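Local coordinates for protein transcriptional regulator, TetR family (Cytophaga hutchinsonii, PDB 3EUP) that probably binds operator DNA as a dimer through N-terminal helix-turn-helix domains and so regulates transcription of its target genes, at residues S19-F24 against I60-Y65; T35-A40 against S47-F52; M94-D99 against Y187-L192; P109-T114 against G171-H176; E130-W135 against S164-V169. All coordinates share one frame; numbering follows the deposited sequence.

Contact 1 of 5, residues S19-F24 against I60-Y65; sequences STAPVF and IAAFDY
A21 and A62 bring their CA atoms to 4.6 Å where helix 10-31 crosses helix 55-78, a packing within the TetR-type DNA-binding domain that holds its first long helix on the helix leading toward the regulatory domain. The two short segments cross nearly at right angles (-92°). Their axes lie 8.8 Å apart, and small side chains permit this closeness: the A62 methyl CB is 3.9 Å from A21 CA. F24 lies against the same methyl. Its CB stands 4.1 Å from A62 CB, CG is scarcely farther, and CD2 approaches obliquely to 3.7 Å from A62 CB. Further out along that flank, CE2 leaves the alanine behind and rests against L37 of helix 34-41. T20 OG1, bonded to I16 O, sits at the edge of the F24 ring and in its plane. The ring is placed there by a first torsion that sets CG anti to the carbonyl carbon, beside the backbone N (chi1 -76°). Y65, one turn on from A62, has CG anti to the backbone N (chi1 172°) and extends toward helix 10-31, where it also packs on I17 and E18. Its ring reaches the A21 methyl obliquely, with CD2 3.8 Å from A21 CB.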
# COMPACT_ATOMS: atom_id res chain seq x y z
N SER A 19 -22.69 2.64 -7.63
CA SER A 19 -22.68 1.31 -8.24
C SER A 19 -21.31 0.94 -8.72
O SER A 19 -20.95 -0.24 -8.72
CB SER A 19 -23.59 1.28 -9.48
OG SER A 19 -24.91 1.50 -9.09
N THR A 20 -20.56 1.93 -9.20
CA THR A 20 -19.31 1.62 -9.85
C THR A 20 -18.11 1.78 -8.95
O THR A 20 -17.06 1.28 -9.30
CB THR A 20 -19.06 2.46 -11.11
OG1 THR A 20 -18.92 3.84 -10.76
CG2 THR A 20 -20.22 2.25 -12.13
N ALA A 21 -18.26 2.48 -7.83
CA ALA A 21 -17.13 2.71 -6.90
C ALA A 21 -16.47 1.41 -6.39
O ALA A 21 -15.23 1.37 -6.22
CB ALA A 21 -17.56 3.60 -5.72
N PRO A 22 -17.25 0.36 -6.11
CA PRO A 22 -16.63 -0.92 -5.70
C PRO A 22 -15.84 -1.57 -6.83
O PRO A 22 -14.85 -2.26 -6.59
CB PRO A 22 -17.84 -1.79 -5.34
CG PRO A 22 -18.92 -0.84 -5.07
CD PRO A 22 -18.71 0.32 -5.96
N VAL A 23 -16.27 -1.37 -8.08
CA VAL A 23 -15.54 -1.91 -9.21
C VAL A 23 -14.24 -1.12 -9.37
O VAL A 23 -13.17 -1.72 -9.59
CB VAL A 23 -16.32 -1.83 -10.55
CG1 VAL A 23 -15.56 -2.54 -11.63
CG2 VAL A 23 -17.75 -2.45 -10.41
N PHE A 24 -14.29 0.21 -9.34
CA PHE A 24 -13.01 0.93 -9.48
C PHE A 24 -12.06 0.57 -8.35
O PHE A 24 -10.86 0.44 -8.56
CB PHE A 24 -13.17 2.44 -9.55
CG PHE A 24 -13.67 2.93 -10.86
CD1 PHE A 24 -12.85 2.89 -12.00
CD2 PHE A 24 -14.97 3.36 -10.99
CE1 PHE A 24 -13.32 3.35 -13.25
CE2 PHE A 24 -15.47 3.80 -12.23
CZ PHE A 24 -14.64 3.80 -13.35
N ILE A 60 -12.59 9.37 -10.82
CA ILE A 60 -12.34 10.46 -9.88
C ILE A 60 -13.47 10.61 -8.86
O ILE A 60 -13.21 10.70 -7.67
CB ILE A 60 -12.03 11.77 -10.58
CG1 ILE A 60 -10.66 11.66 -11.34
CG2 ILE A 60 -12.10 12.98 -9.56
CD1 ILE A 60 -10.44 12.82 -12.29
N ALA A 61 -14.71 10.63 -9.34
CA ALA A 61 -15.89 10.67 -8.48
C ALA A 61 -15.94 9.42 -7.58
O ALA A 61 -16.27 9.54 -6.38
CB ALA A 61 -17.20 10.78 -9.35
N ALA A 62 -15.63 8.25 -8.14
CA ALA A 62 -15.55 7.01 -7.33
C ALA A 62 -14.57 7.15 -6.19
O ALA A 62 -14.87 6.75 -5.08
CB ALA A 62 -15.17 5.78 -8.18
N PHE A 63 -13.38 7.71 -6.46
CA PHE A 63 -12.40 7.90 -5.41
C PHE A 63 -12.96 8.83 -4.34
O PHE A 63 -12.90 8.52 -3.15
CB PHE A 63 -11.07 8.46 -5.94
CG PHE A 63 -10.12 8.79 -4.84
CD1 PHE A 63 -9.37 7.80 -4.26
CD2 PHE A 63 -10.08 10.07 -4.30
CE1 PHE A 63 -8.52 8.07 -3.17
CE2 PHE A 63 -9.24 10.35 -3.20
CZ PHE A 63 -8.45 9.36 -2.65
N ASP A 64 -13.53 9.97 -4.75
CA ASP A 64 -14.13 10.88 -3.77
C ASP A 64 -15.20 10.20 -2.92
O ASP A 64 -15.25 10.40 -1.73
CB ASP A 64 -14.70 12.12 -4.43
CG ASP A 64 -13.60 13.07 -4.95
OD1 ASP A 64 -12.42 12.93 -4.54
OD2 ASP A 64 -13.90 13.94 -5.81
N TYR A 65 -16.00 9.33 -3.52
CA TYR A 65 -17.03 8.60 -2.74
C TYR A 65 -16.43 7.53 -1.78
O TYR A 65 -16.80 7.43 -0.62
CB TYR A 65 -18.06 7.96 -3.67
CG TYR A 65 -19.05 7.05 -3.00
CD1 TYR A 65 -20.31 7.51 -2.65
CD2 TYR A 65 -18.76 5.70 -2.77
CE1 TYR A 65 -21.24 6.69 -2.08
CE2 TYR A 65 -19.70 4.86 -2.15
CZ TYR A 65 -20.94 5.36 -1.83
OH TYR A 65 -21.90 4.58 -1.23

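Contact 2 of 5, residues T35-A40 against S47-F52; sequences TDLTEA and SIYGNF
I48 and L37 make the main apolar contact between the two helices of the helix-turn-helix, helix 34-41 and the short helix 45-48. The I48 tip does most of the touching: CD1 lies 3.8 Å from L37 CB, against the backbone of L37, and 4.0 Å from T38 CG2. T38 crosses I48 at about a right angle; with OG1 between the backbone N and the carbonyl carbon (chi1 64°) and weakly bonded to L34 O, CG2 is the branch that meets I48. L37 CD1 meets the phenol end of Y49, 3.6 Å from Y49 OH, while L37 CD2 packs on T20 and F24 of helix 10-31. I48 CG2 lies 3.8 Å above the Y49 ring plane, over its centre.

Hydrogen bonding here serves the chain leaving helix 45-48. I48 O accepts from both N51 N and F52 N, and N51 ND2 gives a 2.8 Å bond to S47 O, bent to 143°; the N51 amide also bonds to S7 O and S9 N. Largely apolar, with one hydroxyl oxygen at its rim, the contact is a non-directional fit that probably helps to position the second helix, usually the recognition helix in this family.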
# COMPACT_ATOMS: atom_id res chain seq x y z
N THR A 35 -18.02 -2.48 -20.13
CA THR A 35 -19.02 -3.49 -19.81
C THR A 35 -19.04 -3.79 -18.30
O THR A 35 -20.06 -4.21 -17.76
CB THR A 35 -18.82 -4.77 -20.60
OG1 THR A 35 -17.70 -5.47 -20.07
CG2 THR A 35 -18.57 -4.47 -22.04
N ASP A 36 -17.93 -3.55 -17.61
CA ASP A 36 -17.94 -3.58 -16.15
C ASP A 36 -18.92 -2.50 -15.66
O ASP A 36 -19.71 -2.75 -14.77
CB ASP A 36 -16.55 -3.30 -15.55
CG ASP A 36 -15.52 -4.40 -15.83
OD1 ASP A 36 -15.89 -5.61 -15.84
OD2 ASP A 36 -14.33 -4.05 -16.04
N LEU A 37 -18.89 -1.32 -16.28
CA LEU A 37 -19.70 -0.19 -15.82
C LEU A 37 -21.20 -0.34 -16.13
O LEU A 37 -22.05 -0.05 -15.27
CB LEU A 37 -19.19 1.13 -16.43
CG LEU A 37 -17.79 1.63 -16.05
CD1 LEU A 37 -17.56 3.05 -16.66
CD2 LEU A 37 -17.60 1.64 -14.55
N THR A 38 -21.52 -0.76 -17.36
CA THR A 38 -22.88 -1.00 -17.76
C THR A 38 -23.46 -2.21 -17.01
O THR A 38 -24.64 -2.20 -16.71
CB THR A 38 -23.04 -1.18 -19.30
OG1 THR A 38 -22.33 -2.35 -19.73
CG2 THR A 38 -22.53 0.01 -20.05
N GLU A 39 -22.65 -3.23 -16.69
CA GLU A 39 -23.15 -4.33 -15.86
C GLU A 39 -23.42 -3.88 -14.43
O GLU A 39 -24.45 -4.19 -13.87
CB GLU A 39 -22.20 -5.53 -15.81
CG GLU A 39 -22.12 -6.37 -17.08
CD GLU A 39 -21.18 -7.60 -16.91
OE1 GLU A 39 -20.71 -7.85 -15.76
OE2 GLU A 39 -20.94 -8.31 -17.92
N ALA A 40 -22.48 -3.15 -13.85
CA ALA A 40 -22.61 -2.65 -12.45
C ALA A 40 -23.82 -1.72 -12.27
O ALA A 40 -24.51 -1.79 -11.27
CB ALA A 40 -21.33 -1.95 -12.02
N SER A 47 -26.48 6.49 -20.94
CA SER A 47 -26.83 7.06 -19.64
C SER A 47 -25.60 7.40 -18.83
O SER A 47 -25.52 8.46 -18.24
CB SER A 47 -27.72 6.10 -18.84
OG SER A 47 -28.89 5.82 -19.56
N ILE A 48 -24.63 6.49 -18.79
CA ILE A 48 -23.42 6.74 -18.03
C ILE A 48 -22.71 8.01 -18.56
O ILE A 48 -22.46 8.96 -17.82
CB ILE A 48 -22.49 5.54 -18.12
CG1 ILE A 48 -23.09 4.35 -17.36
CG2 ILE A 48 -21.12 5.89 -17.55
CD1 ILE A 48 -22.32 3.05 -17.53
N TYR A 49 -22.46 8.06 -19.86
CA TYR A 49 -21.69 9.18 -20.39
C TYR A 49 -22.53 10.41 -20.72
O TYR A 49 -22.03 11.37 -21.27
CB TYR A 49 -20.74 8.72 -21.51
CG TYR A 49 -19.65 7.80 -20.95
CD1 TYR A 49 -18.90 8.17 -19.81
CD2 TYR A 49 -19.38 6.57 -21.53
CE1 TYR A 49 -17.90 7.31 -19.27
CE2 TYR A 49 -18.39 5.70 -21.00
CZ TYR A 49 -17.65 6.07 -19.88
OH TYR A 49 -16.70 5.21 -19.39
N GLY A 50 -23.79 10.39 -20.32
CA GLY A 50 -24.60 11.59 -20.25
C GLY A 50 -24.51 12.27 -18.89
O GLY A 50 -25.01 13.37 -18.72
N ASN A 51 -23.91 11.59 -17.92
CA ASN A 51 -23.67 12.17 -16.59
C ASN A 51 -22.19 12.47 -16.33
O ASN A 51 -21.86 13.27 -15.46
CB ASN A 51 -24.18 11.21 -15.52
CG ASN A 51 -25.66 11.17 -15.48
OD1 ASN A 51 -26.29 12.04 -14.89
ND2 ASN A 51 -26.24 10.18 -16.16
N PHE A 52 -21.32 11.80 -17.07
CA PHE A 52 -19.89 11.97 -16.91
C PHE A 52 -19.22 12.13 -18.27
O PHE A 52 -19.59 11.46 -19.23
CB PHE A 52 -19.30 10.72 -16.27
CG PHE A 52 -19.70 10.53 -14.86
CD1 PHE A 52 -18.97 11.13 -13.84
CD2 PHE A 52 -20.81 9.75 -14.53
CE1 PHE A 52 -19.31 10.94 -12.53
CE2 PHE A 52 -21.18 9.58 -13.21
CZ PHE A 52 -20.42 10.17 -12.21

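Contact 3 of 5, residues M94-D99 against Y187-L192; sequences MYNDAD and YVFESL
N96 and F189 reach for each other from opposite directions, each with CG anti to the carbonyl carbon and beside the backbone N (chi1 -58° and -75°). This brings the N96 amide obliquely to the CD2-CE2 side of the F189 ring, with amide and ring planes 84° apart. The amide atom modelled as OD1 lies 3.6 Å from F189 CE2, but the amide is probably turned over, so which atom this is remains doubtful. Y95 adds only its first side-chain carbon, Y95 CB standing 4.4 Å from F189 CZ. Its ring is carried elsewhere, to meet F103 edge-to-face and to pack beside I173 and H176. F189 also lies on A172, tying helix 182-197 to helix 158-179 in the C-terminal domain.

Helix 182-197 has another face in the dimer: S191 OG bonds to S164 OG of the second subunit, and V188 packs on A167 of that subunit. In the residues that follow helix 91-96, D99 forms a salt bridge with R182. The contact between N96, Y95 and F189 is a small van der Waals one that probably adds little directional strength, the D99-R182 pair being the charged tie nearby.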
# COMPACT_ATOMS: atom_id res chain seq x y z
N MET A 94 -12.42 0.12 12.78
CA MET A 94 -12.93 0.52 11.48
C MET A 94 -12.60 -0.51 10.39
O MET A 94 -13.47 -0.82 9.55
CB MET A 94 -12.42 1.91 11.13
CG MET A 94 -12.98 2.47 9.85
SD MET A 94 -12.31 4.14 9.47
CE MET A 94 -11.67 4.70 11.12
N TYR A 95 -11.38 -1.05 10.40
CA TYR A 95 -10.95 -1.95 9.33
C TYR A 95 -11.33 -3.41 9.58
O TYR A 95 -11.63 -4.13 8.63
CB TYR A 95 -9.43 -1.87 9.07
CG TYR A 95 -8.95 -2.76 7.91
CD1 TYR A 95 -9.21 -2.42 6.60
CD2 TYR A 95 -8.29 -3.96 8.16
CE1 TYR A 95 -8.78 -3.21 5.54
CE2 TYR A 95 -7.89 -4.79 7.12
CZ TYR A 95 -8.13 -4.41 5.82
OH TYR A 95 -7.73 -5.18 4.77
N ASN A 96 -11.30 -3.86 10.83
CA ASN A 96 -11.57 -5.27 11.13
C ASN A 96 -13.02 -5.64 11.50
O ASN A 96 -13.37 -6.82 11.40
CB ASN A 96 -10.67 -5.76 12.28
CG ASN A 96 -9.16 -5.61 11.97
OD1 ASN A 96 -8.42 -4.80 12.59
ND2 ASN A 96 -8.70 -6.40 11.02
N ASP A 97 -13.84 -4.70 11.97
CA ASP A 97 -15.18 -5.07 12.49
C ASP A 97 -16.08 -5.56 11.38
O ASP A 97 -15.93 -5.13 10.24
CB ASP A 97 -15.88 -3.91 13.22
CG ASP A 97 -15.32 -3.67 14.64
OD1 ASP A 97 -14.47 -4.44 15.14
OD2 ASP A 97 -15.72 -2.67 15.26
N ALA A 98 -17.04 -6.45 11.71
CA ALA A 98 -18.00 -6.95 10.73
C ALA A 98 -17.27 -7.41 9.46
O ALA A 98 -17.73 -7.18 8.32
CB ALA A 98 -19.06 -5.88 10.42
N ASP A 99 -16.11 -8.02 9.69
CA ASP A 99 -15.24 -8.52 8.64
C ASP A 99 -14.92 -7.51 7.53
O ASP A 99 -14.94 -7.85 6.38
CB ASP A 99 -15.87 -9.77 8.05
CG ASP A 99 -14.89 -10.61 7.28
OD1 ASP A 99 -13.65 -10.42 7.40
OD2 ASP A 99 -15.39 -11.46 6.53
N TYR A 187 -0.93 -7.49 14.81
CA TYR A 187 0.35 -7.08 15.41
C TYR A 187 0.69 -5.61 15.11
O TYR A 187 1.19 -4.89 15.97
CB TYR A 187 1.54 -7.94 14.97
CG TYR A 187 1.50 -9.34 15.48
CD1 TYR A 187 1.69 -9.63 16.85
CD2 TYR A 187 1.31 -10.40 14.61
CE1 TYR A 187 1.68 -10.94 17.30
CE2 TYR A 187 1.30 -11.70 15.06
CZ TYR A 187 1.47 -11.96 16.41
OH TYR A 187 1.45 -13.26 16.84
N VAL A 188 0.32 -5.13 13.93
CA VAL A 188 0.62 -3.74 13.56
C VAL A 188 -0.31 -2.76 14.30
O VAL A 188 0.11 -1.65 14.75
CB VAL A 188 0.54 -3.57 12.04
CG1 VAL A 188 0.94 -2.11 11.60
CG2 VAL A 188 1.42 -4.65 11.36
N PHE A 189 -1.58 -3.13 14.43
CA PHE A 189 -2.51 -2.30 15.19
C PHE A 189 -2.06 -2.24 16.65
O PHE A 189 -2.26 -1.21 17.32
CB PHE A 189 -3.94 -2.85 15.04
CG PHE A 189 -4.55 -2.53 13.71
CD1 PHE A 189 -4.78 -1.20 13.37
CD2 PHE A 189 -4.86 -3.49 12.79
CE1 PHE A 189 -5.29 -0.85 12.13
CE2 PHE A 189 -5.40 -3.16 11.57
CZ PHE A 189 -5.62 -1.80 11.24
N GLU A 190 -1.48 -3.33 17.13
CA GLU A 190 -0.91 -3.35 18.47
C GLU A 190 0.25 -2.31 18.58
O GLU A 190 0.35 -1.57 19.58
CB GLU A 190 -0.43 -4.77 18.81
CG GLU A 190 -0.41 -5.06 20.24
CD GLU A 190 0.35 -6.36 20.56
OE1 GLU A 190 0.31 -7.33 19.74
OE2 GLU A 190 1.03 -6.37 21.64
N SER A 191 1.11 -2.25 17.57
CA SER A 191 2.13 -1.22 17.56
C SER A 191 1.54 0.17 17.40
O SER A 191 2.12 1.09 17.87
CB SER A 191 3.19 -1.50 16.48
OG SER A 191 4.00 -2.62 16.84
N LEU A 192 0.43 0.36 16.70
CA LEU A 192 -0.20 1.68 16.70
C LEU A 192 -0.56 2.10 18.14
O LEU A 192 -0.29 3.23 18.55
CB LEU A 192 -1.45 1.68 15.86
CG LEU A 192 -2.22 2.98 15.68
CD1 LEU A 192 -1.37 4.08 14.95
CD2 LEU A 192 -3.45 2.65 14.88

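Contact 4 of 5, residues P109-T114 against G171-H176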
# COMPACT_ATOMS: atom_id res chain seq x y z
N PRO A 109 -9.19 2.89 -0.44
CA PRO A 109 -9.02 3.56 -1.73
C PRO A 109 -7.72 4.39 -1.83
O PRO A 109 -7.23 4.65 -2.94
CB PRO A 109 -10.25 4.44 -1.86
CG PRO A 109 -10.77 4.62 -0.46
CD PRO A 109 -10.39 3.37 0.28
N LEU A 110 -7.18 4.81 -0.69
CA LEU A 110 -6.01 5.66 -0.72
C LEU A 110 -4.82 4.80 -1.12
O LEU A 110 -4.04 5.14 -2.03
CB LEU A 110 -5.86 6.33 0.65
CG LEU A 110 -4.63 7.12 1.00
CD1 LEU A 110 -4.88 7.82 2.36
CD2 LEU A 110 -3.44 6.19 1.03
N LEU A 111 -4.72 3.64 -0.47
CA LEU A 111 -3.74 2.66 -0.84
C LEU A 111 -3.95 2.22 -2.28
O LEU A 111 -3.05 2.24 -3.05
CB LEU A 111 -3.89 1.51 0.15
CG LEU A 111 -2.93 0.39 0.27
CD1 LEU A 111 -1.48 0.87 0.52
CD2 LEU A 111 -3.45 -0.51 1.45
N ASN A 112 -5.18 1.88 -2.67
CA ASN A 112 -5.43 1.31 -3.96
C ASN A 112 -5.22 2.31 -5.07
O ASN A 112 -4.70 1.96 -6.17
CB ASN A 112 -6.86 0.76 -4.07
CG ASN A 112 -7.14 -0.32 -3.04
OD1 ASN A 112 -6.23 -0.81 -2.34
ND2 ASN A 112 -8.43 -0.63 -2.87
N THR A 113 -5.61 3.55 -4.82
CA THR A 113 -5.46 4.59 -5.84
C THR A 113 -4.00 5.03 -6.04
O THR A 113 -3.51 5.23 -7.18
CB THR A 113 -6.42 5.79 -5.58
OG1 THR A 113 -7.76 5.33 -5.72
CG2 THR A 113 -6.18 6.97 -6.52
N THR A 114 -3.29 5.17 -4.92
CA THR A 114 -1.92 5.61 -4.98
C THR A 114 -1.07 4.63 -5.83
O THR A 114 -0.26 5.07 -6.63
CB THR A 114 -1.25 5.72 -3.55
OG1 THR A 114 -1.97 6.67 -2.76
CG2 THR A 114 0.23 6.18 -3.67
N GLY A 171 0.00 0.16 6.29
CA GLY A 171 0.86 -1.01 6.31
C GLY A 171 0.17 -2.23 6.88
O GLY A 171 0.36 -3.34 6.37
N ALA A 172 -0.67 -2.03 7.92
CA ALA A 172 -1.48 -3.10 8.49
C ALA A 172 -2.42 -3.63 7.44
O ALA A 172 -2.49 -4.82 7.25
CB ALA A 172 -2.26 -2.61 9.80
N ILE A 173 -3.11 -2.74 6.71
CA ILE A 173 -4.05 -3.13 5.66
C ILE A 173 -3.34 -3.96 4.58
O ILE A 173 -3.82 -5.04 4.17
CB ILE A 173 -4.84 -1.94 5.09
CG1 ILE A 173 -5.74 -1.29 6.20
CG2 ILE A 173 -5.60 -2.35 3.77
CD1 ILE A 173 -6.49 -0.01 5.78
N LEU A 174 -2.15 -3.50 4.18
CA LEU A 174 -1.35 -4.16 3.15
C LEU A 174 -1.02 -5.60 3.51
O LEU A 174 -1.19 -6.50 2.69
CB LEU A 174 -0.05 -3.40 2.88
CG LEU A 174 0.86 -4.09 1.86
CD1 LEU A 174 0.22 -4.05 0.49
CD2 LEU A 174 2.27 -3.42 1.85
N ILE A 175 -0.60 -5.80 4.75
CA ILE A 175 -0.27 -7.12 5.24
C ILE A 175 -1.52 -8.00 5.28
O ILE A 175 -1.53 -9.19 4.85
CB ILE A 175 0.35 -7.00 6.61
CG1 ILE A 175 1.75 -6.39 6.48
CG2 ILE A 175 0.41 -8.38 7.35
CD1 ILE A 175 2.39 -5.93 7.82
N HIS A 176 -2.59 -7.46 5.80
CA HIS A 176 -3.83 -8.22 5.77
C HIS A 176 -4.20 -8.62 4.31
O HIS A 176 -4.58 -9.76 4.06
CB HIS A 176 -4.97 -7.47 6.42
CG HIS A 176 -6.28 -8.12 6.20
ND1 HIS A 176 -6.55 -9.39 6.67
CD2 HIS A 176 -7.36 -7.73 5.48
CE1 HIS A 176 -7.77 -9.74 6.30
NE2 HIS A 176 -8.29 -8.75 5.60
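L111 and I173 make the apolar bridge between helix 109-117 and helix 158-179. The two side chains slide past each other in opposite directions. One branch of each does the touching: L111 CD2 comes to 3.7 Å from I173 CG2 and lies 4.2 Å from I173 CB. Beyond the isoleucine, the same L111 methyl rests on the helix backbone, 4.3 Å from L174 N. L111 is extended toward this helix by a first torsion of -170°, which puts CG opposite the backbone N. I173 offers CG2 while its longer branch runs on to Y95, and F103 and C108 lie on the same residue.

Both helices belong to the all-helical C-terminal domain, which in TetR-family regulators typically carries ligand binding and dimerisation. At this contact the second subunit is close at hand: L111 also packs on I115 of the second subunit, and L174 on its E170. P109 packs on W67 and T113 on F63, both of helix 55-78.

Hydrogen bonds here serve helix 109-117 itself and its neighbours. L110 O is gripped twice, by T114 N at 3.0 Å and by T114 OG1 at 2.7 Å, the two donors arriving from opposite faces of its plane. The hydroxyl is tilted 32° from that plane, and it ties up the polar end of a buried threonine beside the dimer partner. N112 ND2 is bonded to N25 OD1 of the DNA-binding domain and to G106 O.

Contact 5 of 5, residues E130-W135 against S164-V169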
# COMPACT_ATOMS: atom_id res chain seq x y z
N GLU A 130 -3.55 14.80 -1.54
CA GLU A 130 -4.43 15.68 -0.75
C GLU A 130 -5.12 14.86 0.36
O GLU A 130 -5.23 15.31 1.50
CB GLU A 130 -5.48 16.34 -1.63
CG GLU A 130 -4.97 17.30 -2.70
CD GLU A 130 -6.14 17.96 -3.51
OE1 GLU A 130 -7.00 17.22 -4.11
OE2 GLU A 130 -6.21 19.22 -3.51
N ALA A 131 -5.56 13.66 0.04
CA ALA A 131 -6.24 12.82 1.04
C ALA A 131 -5.37 12.54 2.23
O ALA A 131 -5.80 12.64 3.38
CB ALA A 131 -6.72 11.50 0.43
N ILE A 132 -4.13 12.14 1.94
CA ILE A 132 -3.19 11.75 2.95
C ILE A 132 -2.86 12.95 3.79
O ILE A 132 -2.76 12.84 4.99
CB ILE A 132 -1.86 11.26 2.27
CG1 ILE A 132 -1.99 9.83 1.84
CG2 ILE A 132 -0.61 11.46 3.19
CD1 ILE A 132 -1.60 8.83 3.00
N LEU A 133 -2.66 14.11 3.16
CA LEU A 133 -2.31 15.30 3.91
C LEU A 133 -3.48 15.83 4.76
O LEU A 133 -3.25 16.30 5.88
CB LEU A 133 -1.72 16.39 2.99
CG LEU A 133 -0.36 15.94 2.42
CD1 LEU A 133 0.22 16.93 1.33
CD2 LEU A 133 0.64 15.69 3.58
N SER A 134 -4.71 15.75 4.27
CA SER A 134 -5.88 16.11 5.09
C SER A 134 -6.07 15.20 6.31
O SER A 134 -6.50 15.66 7.37
CB SER A 134 -7.16 16.08 4.27
OG SER A 134 -7.10 17.14 3.34
N TRP A 135 -5.82 13.90 6.10
CA TRP A 135 -5.88 12.92 7.16
C TRP A 135 -4.81 13.29 8.17
O TRP A 135 -5.13 13.43 9.36
CB TRP A 135 -5.68 11.52 6.61
CG TRP A 135 -5.76 10.41 7.60
CD1 TRP A 135 -6.17 10.46 8.90
CD2 TRP A 135 -5.41 9.04 7.33
NE1 TRP A 135 -6.08 9.21 9.46
CE2 TRP A 135 -5.63 8.32 8.51
CE3 TRP A 135 -4.94 8.37 6.21
CZ2 TRP A 135 -5.38 6.94 8.60
CZ3 TRP A 135 -4.73 6.97 6.29
CH2 TRP A 135 -4.93 6.30 7.48
N SER A 164 3.47 8.60 11.08
CA SER A 164 3.74 7.22 11.47
C SER A 164 2.48 6.40 11.68
O SER A 164 2.48 5.21 11.37
CB SER A 164 4.58 7.15 12.73
OG SER A 164 5.78 7.88 12.50
N MET A 165 1.44 7.03 12.20
CA MET A 165 0.12 6.41 12.40
C MET A 165 -0.42 5.97 11.06
O MET A 165 -0.88 4.83 10.91
CB MET A 165 -0.89 7.40 13.05
CG MET A 165 -0.68 7.76 14.56
SD MET A 165 -1.87 9.02 15.20
CE MET A 165 -3.39 8.08 14.90
N ILE A 166 -0.38 6.89 10.10
CA ILE A 166 -0.83 6.66 8.74
C ILE A 166 -0.08 5.50 8.13
O ILE A 166 -0.68 4.59 7.58
CB ILE A 166 -0.72 7.94 7.90
CG1 ILE A 166 -1.78 8.95 8.40
CG2 ILE A 166 -0.88 7.61 6.38
CD1 ILE A 166 -1.69 10.39 7.82
N ALA A 167 1.23 5.47 8.31
CA ALA A 167 2.03 4.38 7.82
C ALA A 167 1.61 3.08 8.44
O ALA A 167 1.51 2.06 7.76
CB ALA A 167 3.54 4.64 8.06
N LEU A 168 1.41 3.10 9.75
CA LEU A 168 1.06 1.88 10.43
C LEU A 168 -0.31 1.34 10.03
O LEU A 168 -0.46 0.12 9.90
CB LEU A 168 1.13 2.08 11.94
CG LEU A 168 2.52 2.09 12.58
CD1 LEU A 168 2.39 2.53 14.08
CD2 LEU A 168 3.18 0.73 12.41
N VAL A 169 -1.29 2.21 9.83
CA VAL A 169 -2.61 1.79 9.44
C VAL A 169 -2.59 1.21 8.01
O VAL A 169 -3.05 0.10 7.78
CB VAL A 169 -3.64 2.92 9.59
CG1 VAL A 169 -4.99 2.52 8.96
CG2 VAL A 169 -3.81 3.26 11.09
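I166 sets its CG1 over the face of the W135 indole, the tight part of the join between helix 122-148 and helix 158-179. This carbon stands 3.8 Å from the centroid of the W135 six-membered ring and 10° off the normal, a CH-pi contact. The indole reaches that place because its CG is anti to the backbone N (chi1 -178°). The other I166 branch, CG2, is shared: it lies 3.7 Å from I132 CD1 and 3.9 Å from W135 CZ3. I166 CD1 lies over the backbone, 3.9 Å from I132 O.

V169 makes the looser part, meeting the indole at its edge rather than its face, with V169 CG1 4.1 Å from W135 CH2. Looser still is the far side of helix 122-148, where E130 and S134 are exposed to solvent. The short segments run at 122° to each other with axes 11.1 Å apart, a gap spanned by these large side chains. Cutting W135 back to alanine is likely to open a gap beneath I166 CG1 and leave Y91 OH without its indole partner. L110 borders both I132 and W135, while A167 and L168 face V188 and L168 of the second subunit. With carbon contacts across the helices and the one polar indole atom bonded to Y91, the join is an apolar core in which the buried N-H still has a partner.

In the fold
Contacts 1 and 2 build the DNA-binding end and contacts 3, 4 and 5 the C-terminal domain; contact 2 is farthest out, its centre about 35 Å from that of contact 3. Along the chain, contact 2 falls between the segments of contact 1. Contact 3 then brackets contact 4, which in turn brackets contact 5. Contacts 4 and 5, about 11 Å apart between centres, share helix 158-179, and L110 touches I132 and W135. Contacts 3 to 5 all reach the second subunit. Helix 55-78 links the domains: F63, within segment 60-65, packs on T113 and A131, a junction through which movement in the C-terminal core could plausibly pass to the DNA-binding helices.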